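Local coordinates for monosaccharide ABC transporter substrate-binding protein, CUT2 family (Bradyrhizobium sp., PDB 4YHS), which probably binds a monosaccharide or related small solute in the periplasm and hands it to an ABC importer of the CUT2 family, at residues S173-K178 / D272-Y277; W190-G193 / W199-A202; V230-V235 / Q259-E264; D237-A242 / R263-K268. All blocks are in the same frame, centred on the assembly; numbering follows the deposited sequence.

Contact 1: S173-K178 / D272-Y277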
loop_
_atom_site.group_PDB
_atom_site.type_symbol
_atom_site.label_atom_id
_atom_site.label_comp_id
_atom_site.label_asym_id
_atom_site.label_seq_id
_atom_site.Cartn_x
_atom_site.Cartn_y
_atom_site.Cartn_z
ATOM N N SER A 173 -9.197 14.506 -0.070
ATOM C CA SER A 173 -10.272 14.888 0.871
ATOM C C SER A 173 -9.725 15.604 2.077
ATOM O O SER A 173 -10.341 16.537 2.578
ATOM C CB SER A 173 -11.051 13.657 1.339
ATOM O OG SER A 173 -11.838 13.153 0.285
ATOM N N TYR A 174 -8.574 15.126 2.552
ATOM C CA TYR A 174 -7.805 15.801 3.598
ATOM C C TYR A 174 -7.581 17.288 3.268
ATOM O O TYR A 174 -7.798 18.186 4.094
ATOM C CB TYR A 174 -6.458 15.089 3.779
ATOM C CG TYR A 174 -5.587 15.609 4.916
ATOM C CD1 TYR A 174 -5.783 15.171 6.230
ATOM C CD2 TYR A 174 -4.561 16.511 4.679
ATOM C CE1 TYR A 174 -4.969 15.634 7.282
ATOM C CE2 TYR A 174 -3.757 16.967 5.708
ATOM C CZ TYR A 174 -3.966 16.522 7.010
ATOM O OH TYR A 174 -3.140 17.008 8.003
ATOM N N LEU A 175 -7.129 17.566 2.062
ATOM C CA LEU A 175 -6.919 18.957 1.672
ATOM C C LEU A 175 -8.242 19.691 1.473
ATOM O O LEU A 175 -8.406 20.823 1.905
ATOM C CB LEU A 175 -6.082 19.038 0.400
ATOM C CG LEU A 175 -4.613 18.688 0.578
ATOM C CD1 LEU A 175 -3.943 18.724 -0.753
ATOM C CD2 LEU A 175 -3.907 19.654 1.553
ATOM N N ALA A 176 -9.192 19.039 0.810
ATOM C CA ALA A 176 -10.468 19.685 0.540
ATOM C C ALA A 176 -11.198 20.113 1.833
ATOM O O ALA A 176 -11.865 21.138 1.845
ATOM C CB ALA A 176 -11.344 18.758 -0.286
ATOM N N LYS A 177 -11.057 19.331 2.909
ATOM C CA LYS A 177 -11.682 19.676 4.184
ATOM C C LYS A 177 -11.065 20.946 4.767
ATOM O O LYS A 177 -11.764 21.774 5.359
ATOM C CB LYS A 177 -11.547 18.518 5.184
ATOM C CG LYS A 177 -12.530 17.354 4.994
ATOM C CD LYS A 177 -12.046 16.140 5.756
ATOM C CE LYS A 177 -13.140 15.112 5.974
ATOM N NZ LYS A 177 -13.089 14.007 4.979
ATOM N N LYS A 178 -9.755 21.097 4.600
ATOM C CA LYS A 178 -9.039 22.289 5.061
ATOM C C LYS A 178 -9.382 23.536 4.243
ATOM O O LYS A 178 -9.199 24.665 4.708
ATOM C CB LYS A 178 -7.518 22.044 5.022
ATOM C CG LYS A 178 -7.083 20.939 5.968
ATOM C CD LYS A 178 -5.676 20.378 5.687
ATOM C CE LYS A 178 -4.584 21.303 6.162
ATOM N NZ LYS A 178 -4.449 21.286 7.645
ATOM N N ASP A 272 3.359 23.632 2.031
ATOM C CA ASP A 272 3.312 22.337 2.684
ATOM C C ASP A 272 3.359 21.168 1.717
ATOM O O ASP A 272 2.902 21.257 0.563
ATOM C CB ASP A 272 2.059 22.238 3.546
ATOM C CG ASP A 272 2.199 23.009 4.830
ATOM O OD1 ASP A 272 3.000 22.579 5.660
ATOM O OD2 ASP A 272 1.533 24.048 4.991
ATOM N N LEU A 273 3.939 20.075 2.199
ATOM C CA LEU A 273 4.185 18.897 1.367
ATOM C C LEU A 273 3.271 17.748 1.745
ATOM O O LEU A 273 3.044 17.485 2.929
ATOM C CB LEU A 273 5.640 18.481 1.477
ATOM C CG LEU A 273 6.639 19.621 1.303
ATOM C CD1 LEU A 273 8.058 19.137 1.547
ATOM C CD2 LEU A 273 6.527 20.203 -0.112
ATOM N N LEU A 274 2.764 17.043 0.736
ATOM C CA LEU A 274 1.983 15.844 0.997
ATOM C C LEU A 274 2.387 14.767 0.022
ATOM O O LEU A 274 2.808 15.072 -1.103
ATOM C CB LEU A 274 0.477 16.131 0.891
ATOM C CG LEU A 274 -0.230 17.022 1.914
ATOM C CD1 LEU A 274 -0.191 18.489 1.511
ATOM C CD2 LEU A 274 -1.659 16.550 2.048
ATOM N N ALA A 275 2.293 13.509 0.466
ATOM C CA ALA A 275 2.461 12.360 -0.411
ATOM C C ALA A 275 1.135 11.591 -0.441
ATOM O O ALA A 275 0.340 11.706 0.506
ATOM C CB ALA A 275 3.612 11.457 0.072
ATOM N N PHE A 276 0.874 10.825 -1.506
ATOM C CA PHE A 276 -0.334 9.989 -1.516
ATOM C C PHE A 276 -0.023 8.525 -1.188
ATOM O O PHE A 276 -0.886 7.652 -1.340
ATOM C CB PHE A 276 -1.119 10.091 -2.847
ATOM C CG PHE A 276 -0.392 9.603 -4.073
ATOM C CD1 PHE A 276 -0.489 8.278 -4.486
ATOM C CD2 PHE A 276 0.309 10.497 -4.867
ATOM C CE1 PHE A 276 0.149 7.834 -5.658
ATOM C CE2 PHE A 276 0.922 10.072 -6.034
ATOM C CZ PHE A 276 0.852 8.741 -6.427
ATOM N N TYR A 277 1.155 8.296 -0.626
ATOM C CA TYR A 277 1.458 6.978 -0.056
ATOM C C TYR A 277 2.626 7.089 0.954
ATOM O O TYR A 277 3.259 8.151 1.105
ATOM C CB TYR A 277 1.722 5.935 -1.185
ATOM C CG TYR A 277 2.929 6.132 -2.067
ATOM C CD1 TYR A 277 4.165 5.564 -1.733
ATOM C CD2 TYR A 277 2.840 6.835 -3.258
ATOM C CE1 TYR A 277 5.263 5.724 -2.531
ATOM C CE2 TYR A 277 3.949 7.019 -4.063
ATOM C CZ TYR A 277 5.152 6.453 -3.708
ATOM O OH TYR A 277 6.258 6.636 -4.501
#
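Leu274, on the edge strand 272-275, pushes its two methyl groups toward Tyr174 and Leu175 on the last turns of helix 164-178, and the contact between the two segments is apolar throughout. Leu175 and Leu274 meet tip to tip: Leu175 CD2 lies 3.9 Å from Leu274 CD2 and equally close to the sister methyl, CD1. Leu175 CG also rests against Leu274 CD2, which therefore faces the branch point of the helix leucine as well as one of its arms. The aromatic contribution comes from Tyr174, whose CD2 is 3.9 Å from Leu274 CD2; the methyl approaches the ring obliquely. A chi1 of -175° turns the Tyr174 ring to the carbonyl side of its own backbone, beside the leucine pair, and its hydroxyl points away from the leucines to a hydrogen bond with Asp331. Polar bonding of the strand is directed elsewhere, the backbone of Leu274 pairing with Val248 and Gly250 of the neighbouring strand. Tyr247 touches both Leu175 and Leu274 and extends the hydrophobic patch. With no hydrogen bond or charge pair between helix and strand, their association here rests on the burial and shape of three side chains rather than on directional bonds.

Contact 2: W190-G193 / W199-A202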
loop_
_atom_site.group_PDB
_atom_site.type_symbol
_atom_site.label_atom_id
_atom_site.label_comp_id
_atom_site.label_asym_id
_atom_site.label_seq_id
_atom_site.Cartn_x
_atom_site.Cartn_y
_atom_site.Cartn_z
ATOM N N TRP A 190 0.648 19.214 -8.228
ATOM C CA TRP A 190 0.316 17.781 -8.144
ATOM C C TRP A 190 1.261 16.994 -9.052
ATOM O O TRP A 190 1.371 17.290 -10.252
ATOM C CB TRP A 190 -1.154 17.602 -8.516
ATOM C CG TRP A 190 -1.691 16.180 -8.584
ATOM C CD1 TRP A 190 -2.309 15.624 -9.644
ATOM C CD2 TRP A 190 -1.679 15.173 -7.555
ATOM N NE1 TRP A 190 -2.681 14.337 -9.369
ATOM C CE2 TRP A 190 -2.312 14.032 -8.090
ATOM C CE3 TRP A 190 -1.204 15.127 -6.250
ATOM C CZ2 TRP A 190 -2.482 12.858 -7.360
ATOM C CZ3 TRP A 190 -1.365 13.955 -5.521
ATOM C CH2 TRP A 190 -1.993 12.848 -6.070
ATOM N N PHE A 191 1.928 15.995 -8.467
ATOM C CA PHE A 191 3.045 15.291 -9.081
ATOM C C PHE A 191 2.821 13.806 -8.906
ATOM O O PHE A 191 3.364 13.209 -7.981
ATOM C CB PHE A 191 4.353 15.715 -8.437
ATOM C CG PHE A 191 4.593 17.196 -8.518
ATOM C CD1 PHE A 191 5.215 17.761 -9.627
ATOM C CD2 PHE A 191 4.166 18.034 -7.508
ATOM C CE1 PHE A 191 5.425 19.136 -9.705
ATOM C CE2 PHE A 191 4.375 19.420 -7.595
ATOM C CZ PHE A 191 4.994 19.958 -8.707
ATOM N N PRO A 192 2.005 13.206 -9.791
ATOM C CA PRO A 192 1.435 11.886 -9.484
ATOM C C PRO A 192 2.335 10.682 -9.768
ATOM O O PRO A 192 2.010 9.582 -9.295
ATOM C CB PRO A 192 0.167 11.849 -10.355
ATOM C CG PRO A 192 0.413 12.835 -11.430
ATOM C CD PRO A 192 1.272 13.896 -10.857
ATOM N N GLY A 193 3.445 10.873 -10.470
ATOM C CA GLY A 193 4.328 9.749 -10.789
ATOM C C GLY A 193 4.293 9.488 -12.291
ATOM O O GLY A 193 3.907 10.352 -13.051
ATOM N N TRP A 199 -1.328 2.448 -11.271
ATOM C CA TRP A 199 -1.439 2.984 -9.915
ATOM C C TRP A 199 -1.490 4.514 -9.902
ATOM O O TRP A 199 -2.204 5.126 -9.105
ATOM C CB TRP A 199 -0.276 2.481 -9.031
ATOM C CG TRP A 199 1.147 2.932 -9.408
ATOM C CD1 TRP A 199 1.930 2.440 -10.406
ATOM C CD2 TRP A 199 1.927 3.942 -8.751
ATOM N NE1 TRP A 199 3.148 3.086 -10.422
ATOM C CE2 TRP A 199 3.165 4.013 -9.411
ATOM C CE3 TRP A 199 1.691 4.792 -7.668
ATOM C CZ2 TRP A 199 4.157 4.893 -9.027
ATOM C CZ3 TRP A 199 2.674 5.664 -7.298
ATOM C CH2 TRP A 199 3.892 5.709 -7.965
ATOM N N VAL A 200 -0.702 5.122 -10.774
ATOM C CA VAL A 200 -0.648 6.573 -10.902
ATOM C C VAL A 200 -1.977 7.150 -11.386
ATOM O O VAL A 200 -2.488 8.137 -10.831
ATOM C CB VAL A 200 0.478 6.986 -11.891
ATOM C CG1 VAL A 200 0.419 8.442 -12.188
ATOM C CG2 VAL A 200 1.821 6.595 -11.323
ATOM N N GLU A 201 -2.505 6.579 -12.466
ATOM C CA GLU A 201 -3.735 7.080 -13.052
ATOM C C GLU A 201 -4.909 6.877 -12.075
ATOM O O GLU A 201 -5.820 7.700 -12.025
ATOM C CB GLU A 201 -3.985 6.410 -14.392
ATOM C CG GLU A 201 -2.868 6.697 -15.389
ATOM C CD GLU A 201 -2.787 8.184 -15.802
ATOM O OE1 GLU A 201 -3.787 8.912 -15.636
ATOM O OE2 GLU A 201 -1.726 8.629 -16.299
ATOM N N ALA A 202 -4.878 5.804 -11.287
ATOM C CA ALA A 202 -5.915 5.601 -10.257
ATOM C C ALA A 202 -5.807 6.634 -9.126
ATOM O O ALA A 202 -6.796 7.208 -8.714
ATOM C CB ALA A 202 -5.832 4.185 -9.675
#
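In the strand-to-helix connection of the beta-alpha-beta unit made by strand 186-191, helix 198-211 and strand 216-218, Pro192 and Gly193 meet Val200 near the start of the helix. Val200 straddles the carbonyl oxygen of Pro192: its CG1 lies 3.5 Å from Pro192 O, and CG2 is almost as near. That oxygen is buried here without a hydrogen-bonding partner, so across this contact it meets methyl groups and not a donor. CG1, anti to the backbone N (chi1 172°), also meets the proline ring, 3.9 Å from Pro192 CB. CG2 faces the backbone of Gly193. With an alanine here in place of the valine both methyls go, which would probably strip the Pro192 carbonyl and ring of their cover from the helix and open a gap between loop and helix. At the backbone angles of Gly193 (phi 112°) a beta carbon would press on the preceding carbonyl oxygen, and also on Val200 CG2 and Trp199. Pro192 CB sits over one face of the Trp190 indole, toward its rim, and Trp190 NE1 is hydrogen-bonded to Asn204 farther along the helix. The Trp199 side chain comes within about 4 Å of a bound bis-tris molecule, probably from the crystallisation liquor, consistent with a place at the ligand cleft. On one face of this indole, 3.5 Å above the plane and over its centre, lies Val200 CG2.

Contact 3: V230-V235 / Q259-E264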
loop_
_atom_site.group_PDB
_atom_site.type_symbol
_atom_site.label_atom_id
_atom_site.label_comp_id
_atom_site.label_asym_id
_atom_site.label_seq_id
_atom_site.Cartn_x
_atom_site.Cartn_y
_atom_site.Cartn_z
ATOM N N VAL A 230 14.427 13.656 -11.020
ATOM C CA VAL A 230 13.306 13.906 -11.913
ATOM C C VAL A 230 12.193 14.671 -11.186
ATOM O O VAL A 230 11.727 15.702 -11.666
ATOM C CB VAL A 230 12.755 12.578 -12.476
ATOM C CG1 VAL A 230 11.415 12.787 -13.164
ATOM C CG2 VAL A 230 13.760 11.951 -13.449
ATOM N N GLN A 231 11.781 14.163 -10.037
ATOM C CA GLN A 231 10.697 14.788 -9.249
ATOM C C GLN A 231 11.119 16.134 -8.641
ATOM O O GLN A 231 10.333 17.092 -8.612
ATOM C CB GLN A 231 10.217 13.850 -8.148
ATOM C CG GLN A 231 9.487 12.558 -8.616
ATOM C CD GLN A 231 8.247 12.819 -9.444
ATOM O OE1 GLN A 231 7.448 13.664 -9.101
ATOM N NE2 GLN A 231 8.082 12.081 -10.541
ATOM N N ALA A 232 12.353 16.236 -8.168
ATOM C CA ALA A 232 12.846 17.534 -7.698
ATOM C C ALA A 232 12.802 18.610 -8.793
ATOM O O ALA A 232 12.375 19.744 -8.539
ATOM C CB ALA A 232 14.252 17.394 -7.145
ATOM N N LYS A 233 13.226 18.260 -10.013
ATOM C CA LYS A 233 13.219 19.190 -11.134
ATOM C C LYS A 233 11.784 19.617 -11.463
ATOM O O LYS A 233 11.538 20.790 -11.684
ATOM C CB LYS A 233 13.919 18.550 -12.350
ATOM C CG LYS A 233 13.825 19.329 -13.667
ATOM C CD LYS A 233 14.519 20.664 -13.626
ATOM C CE LYS A 233 14.535 21.294 -15.020
ATOM N NZ LYS A 233 14.806 22.755 -14.949
ATOM N N LEU A 234 10.834 18.686 -11.436
ATOM C CA LEU A 234 9.431 19.053 -11.630
ATOM C C LEU A 234 8.954 20.071 -10.571
ATOM O O LEU A 234 8.288 21.059 -10.891
ATOM C CB LEU A 234 8.538 17.809 -11.592
ATOM C CG LEU A 234 8.786 16.766 -12.686
ATOM C CD1 LEU A 234 8.002 15.471 -12.399
ATOM C CD2 LEU A 234 8.500 17.316 -14.076
ATOM N N VAL A 235 9.268 19.814 -9.310
ATOM C CA VAL A 235 8.825 20.714 -8.242
ATOM C C VAL A 235 9.510 22.074 -8.395
ATOM O O VAL A 235 8.857 23.123 -8.282
ATOM C CB VAL A 235 9.092 20.122 -6.849
ATOM C CG1 VAL A 235 8.783 21.153 -5.758
ATOM C CG2 VAL A 235 8.260 18.896 -6.621
ATOM N N GLN A 259 11.489 18.476 0.319
ATOM C CA GLN A 259 11.861 19.040 1.631
ATOM C C GLN A 259 13.087 19.942 1.512
ATOM O O GLN A 259 13.145 21.064 2.071
ATOM C CB GLN A 259 12.130 17.922 2.625
ATOM C CG GLN A 259 10.989 16.995 2.918
ATOM C CD GLN A 259 11.446 15.874 3.819
ATOM O OE1 GLN A 259 11.129 15.838 5.013
ATOM N NE2 GLN A 259 12.226 14.964 3.256
ATOM N N GLY A 260 14.083 19.464 0.765
ATOM C CA GLY A 260 15.335 20.196 0.613
ATOM C C GLY A 260 15.183 21.442 -0.226
ATOM O O GLY A 260 15.798 22.498 0.039
ATOM N N LEU A 261 14.381 21.319 -1.281
ATOM C CA LEU A 261 14.042 22.451 -2.146
ATOM C C LEU A 261 13.306 23.539 -1.386
ATOM O O LEU A 261 13.572 24.738 -1.548
ATOM C CB LEU A 261 13.161 21.984 -3.322
ATOM C CG LEU A 261 13.632 20.774 -4.118
ATOM C CD1 LEU A 261 12.667 20.532 -5.275
ATOM C CD2 LEU A 261 15.049 20.956 -4.622
ATOM N N ILE A 262 12.342 23.124 -0.575
ATOM C CA ILE A 262 11.610 24.088 0.256
ATOM C C ILE A 262 12.580 24.790 1.194
ATOM O O ILE A 262 12.542 26.003 1.360
ATOM C CB ILE A 262 10.485 23.396 1.081
ATOM C CG1 ILE A 262 9.369 22.896 0.166
ATOM C CG2 ILE A 262 9.899 24.330 2.141
ATOM C CD1 ILE A 262 8.883 23.857 -0.867
ATOM N N ARG A 263 13.436 24.016 1.839
ATOM C CA ARG A 263 14.414 24.601 2.736
ATOM C C ARG A 263 15.290 25.634 2.011
ATOM O O ARG A 263 15.436 26.784 2.469
ATOM C CB ARG A 263 15.276 23.497 3.356
ATOM C CG ARG A 263 16.184 23.989 4.490
ATOM C CD ARG A 263 17.095 22.882 4.987
ATOM N NE ARG A 263 17.925 22.370 3.897
ATOM C CZ ARG A 263 17.810 21.174 3.331
ATOM N NH1 ARG A 263 18.637 20.861 2.345
ATOM N NH2 ARG A 263 16.896 20.286 3.743
ATOM N N GLU A 264 15.844 25.243 0.870
ATOM C CA GLU A 264 16.803 26.079 0.159
ATOM C C GLU A 264 16.170 27.372 -0.335
ATOM O O GLU A 264 16.798 28.438 -0.323
ATOM C CB GLU A 264 17.411 25.293 -1.011
ATOM C CG GLU A 264 18.387 24.175 -0.588
ATOM C CD GLU A 264 19.278 24.557 0.598
ATOM O OE1 GLU A 264 19.979 25.593 0.515
ATOM O OE2 GLU A 264 19.274 23.821 1.615
#
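Between segments 230-235 and 259-264 the contact is made by Leu261 CD1, which meets Ala232 and Val235. It settles between two residues one turn apart. On one hand it packs on the backbone and methyl of Ala232, with Leu261 CD1 at 3.4 Å from Ala232 O and 4.0 Å from Ala232 CB; on the other it meets Val235, at 3.9 Å from Val235 CB and slightly farther from CG1. In Leu261 CD1 is anti to CA (chi2 -177°), which carries it out to the facing helix, and the leucine and valine side chains cross obliquely. The small side chain of Ala232 lets the methyl come down close to the main chain, and the two helices lie near enough for the CA atoms of Ala232 and Leu261 to be 7.5 Å apart. No hydrogen bond links the segments.

Polar groups around this apolar joint are paired mostly along their own helices. Arg263 NE forms a salt bridge of 3.0 Å with Glu264 OE2, a second bond from NH1 being weak, and the guanidinium has Gly260 O over the centre of one face. Lys233 likewise pairs with Asp237 one turn on. Nearer the sheet, Gln231 bonds through OE1 to Thr254, tying the helices together by a polar link. On the sheet side Phe191 of strand 186-191 touches Val235, and Leu273 of strand 272-275 touches Ile262. Neighbouring helices packed side by side on one face of a parallel sheet are typical of the Rossmann-like alpha/beta lobes of periplasmic sugar-binding proteins.

Contact 4: D237-A242 / R263-K268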
loop_
_atom_site.group_PDB
_atom_site.type_symbol
_atom_site.label_atom_id
_atom_site.label_comp_id
_atom_site.label_asym_id
_atom_site.label_seq_id
_atom_site.Cartn_x
_atom_site.Cartn_y
_atom_site.Cartn_z
ATOM N N ASP A 237 10.576 23.516 -11.145
ATOM C CA ASP A 237 9.974 24.190 -12.274
ATOM C C ASP A 237 8.597 24.735 -11.918
ATOM O O ASP A 237 8.250 25.838 -12.338
ATOM C CB ASP A 237 9.877 23.238 -13.470
ATOM C CG ASP A 237 11.226 22.966 -14.115
ATOM O OD1 ASP A 237 12.204 23.699 -13.842
ATOM O OD2 ASP A 237 11.292 22.002 -14.908
ATOM N N ALA A 238 7.850 23.989 -11.101
ATOM C CA ALA A 238 6.520 24.416 -10.692
ATOM C C ALA A 238 6.593 25.662 -9.796
ATOM O O ALA A 238 5.835 26.617 -9.989
ATOM C CB ALA A 238 5.799 23.291 -9.984
ATOM N N LEU A 239 7.513 25.649 -8.839
ATOM C CA LEU A 239 7.677 26.787 -7.931
ATOM C C LEU A 239 8.081 28.026 -8.702
ATOM O O LEU A 239 7.679 29.143 -8.365
ATOM C CB LEU A 239 8.708 26.451 -6.851
ATOM C CG LEU A 239 8.243 25.357 -5.875
ATOM C CD1 LEU A 239 9.328 24.932 -4.932
ATOM C CD2 LEU A 239 7.031 25.800 -5.075
ATOM N N GLN A 240 8.876 27.844 -9.749
ATOM C CA GLN A 240 9.311 28.977 -10.555
ATOM C C GLN A 240 8.108 29.572 -11.264
ATOM O O GLN A 240 7.936 30.773 -11.301
ATOM C CB GLN A 240 10.359 28.556 -11.583
ATOM C CG GLN A 240 11.769 28.504 -11.064
ATOM C CD GLN A 240 12.275 29.864 -10.598
ATOM O OE1 GLN A 240 12.985 29.959 -9.597
ATOM N NE2 GLN A 240 11.913 30.921 -11.325
ATOM N N ALA A 241 7.270 28.697 -11.819
ATOM C CA ALA A 241 6.118 29.120 -12.605
ATOM C C ALA A 241 4.975 29.704 -11.764
ATOM O O ALA A 241 4.312 30.648 -12.194
ATOM C CB ALA A 241 5.604 27.950 -13.425
ATOM N N ALA A 242 4.770 29.155 -10.570
ATOM C CA ALA A 242 3.665 29.539 -9.692
ATOM C C ALA A 242 4.197 29.859 -8.308
ATOM O O ALA A 242 4.118 29.023 -7.388
ATOM C CB ALA A 242 2.633 28.419 -9.603
ATOM N N ARG A 263 13.436 24.016 1.839
ATOM C CA ARG A 263 14.414 24.601 2.736
ATOM C C ARG A 263 15.290 25.634 2.011
ATOM O O ARG A 263 15.436 26.784 2.469
ATOM C CB ARG A 263 15.276 23.497 3.356
ATOM C CG ARG A 263 16.184 23.989 4.490
ATOM C CD ARG A 263 17.095 22.882 4.987
ATOM N NE ARG A 263 17.925 22.370 3.897
ATOM C CZ ARG A 263 17.810 21.174 3.331
ATOM N NH1 ARG A 263 18.637 20.861 2.345
ATOM N NH2 ARG A 263 16.896 20.286 3.743
ATOM N N GLU A 264 15.844 25.243 0.870
ATOM C CA GLU A 264 16.803 26.079 0.159
ATOM C C GLU A 264 16.170 27.372 -0.335
ATOM O O GLU A 264 16.798 28.438 -0.323
ATOM C CB GLU A 264 17.411 25.293 -1.011
ATOM C CG GLU A 264 18.387 24.175 -0.588
ATOM C CD GLU A 264 19.278 24.557 0.598
ATOM O OE1 GLU A 264 19.979 25.593 0.515
ATOM O OE2 GLU A 264 19.274 23.821 1.615
ATOM N N ARG A 265 14.918 27.289 -0.756
ATOM C CA ARG A 265 14.206 28.460 -1.281
ATOM C C ARG A 265 13.605 29.330 -0.187
ATOM O O ARG A 265 12.973 30.339 -0.477
ATOM C CB ARG A 265 13.094 28.025 -2.227
ATOM C CG ARG A 265 13.592 27.571 -3.587
ATOM C CD ARG A 265 12.437 27.009 -4.398
ATOM N NE ARG A 265 12.702 26.965 -5.831
ATOM C CZ ARG A 265 12.339 27.903 -6.707
ATOM N NH1 ARG A 265 11.692 29.002 -6.322
ATOM N NH2 ARG A 265 12.625 27.733 -7.988
ATOM N N GLY A 266 13.775 28.928 1.069
ATOM C CA GLY A 266 13.226 29.678 2.184
ATOM C C GLY A 266 11.703 29.683 2.263
ATOM O O GLY A 266 11.091 30.663 2.718
ATOM N N LEU A 267 11.093 28.583 1.832
ATOM C CA LEU A 267 9.634 28.437 1.781
ATOM C C LEU A 267 9.043 27.588 2.908
ATOM O O LEU A 267 7.873 27.245 2.867
ATOM C CB LEU A 267 9.228 27.810 0.438
ATOM C CG LEU A 267 9.602 28.602 -0.802
ATOM C CD1 LEU A 267 9.279 27.813 -2.075
ATOM C CD2 LEU A 267 8.900 29.932 -0.837
ATOM N N LYS A 268 9.829 27.239 3.916
ATOM C CA LYS A 268 9.308 26.356 4.949
ATOM C C LYS A 268 8.076 27.002 5.612
ATOM O O LYS A 268 8.090 28.197 5.921
ATOM C CB LYS A 268 10.390 26.052 5.971
ATOM C CG LYS A 268 10.002 25.003 7.006
ATOM C CD LYS A 268 10.547 25.338 8.403
ATOM C CE LYS A 268 11.444 24.242 8.969
ATOM N NZ LYS A 268 11.613 24.410 10.442
#
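The Arg265 guanidinium carries Leu239 CB over the centre of one face, 3.9 Å above its plane, and has the side-chain amide of Gln240 at its edge. There Arg265 NH2 donates a hydrogen bond of 2.8 Å to Gln240 OE1, with an N-H...O angle of 143°; the oxygen is tilted 24° out of the guanidinium plane. The amide does not lie flat against its partner, as the two planes stand 54° apart. Gln240, bent at chi2, also brings its CG to 3.3 Å from Arg265 NH2, so its aliphatic part touches the same nitrogen that its oxygen accepts from. Arg265 runs straight from CG to NE, and this shaft lies across Leu239, with Arg265 CD 3.8 Å from Leu239 CD1. The same methyl touches Leu267 CD1 at 4.1 Å. Replacing Arg265 by an alanine would probably leave Gln240 OE1 without this donor, free the amide to turn, and uncover the flank of Leu239.

Arg265 and Leu267 stand on either side of Gly266, which ends helix 252-264 in a Schellman motif, with Gly266 N bonded to Arg263 O and Leu267 N probably to Ile262 O. Both side chains leave the helix terminus toward the last turns of helix 228-241, joining the C-terminal ends of two adjacent helices. Beyond them the chain continues into strand 272-275, while Ala238 packs on Ile245, in the loop leading to strand 247-250.

How the contacts relate
All four contacts belong to one lobe, built round the parallel sheet 216-218, 186-191, 247-250, 272-275. Contact 1 spans the longest stretch of chain; within it contact 2 closes first, and contacts 3 and 4 follow. Contacts 3 and 4, centres 8 Å apart, are successive points along one seam between helix 228-241 and helix 252-264 with the turn that follows it. The centres of contacts 1 and 2 lie 14 Å apart, and the two meet through Phe276, which packs on Trp190 and Trp199. Phe191 and Leu273 carry the strands to contact 3, whose centre is about 18 Å from those of contacts 1 and 2. Helices thus cover both faces of the sheet, giving a compact lobe beside the probable ligand cleft.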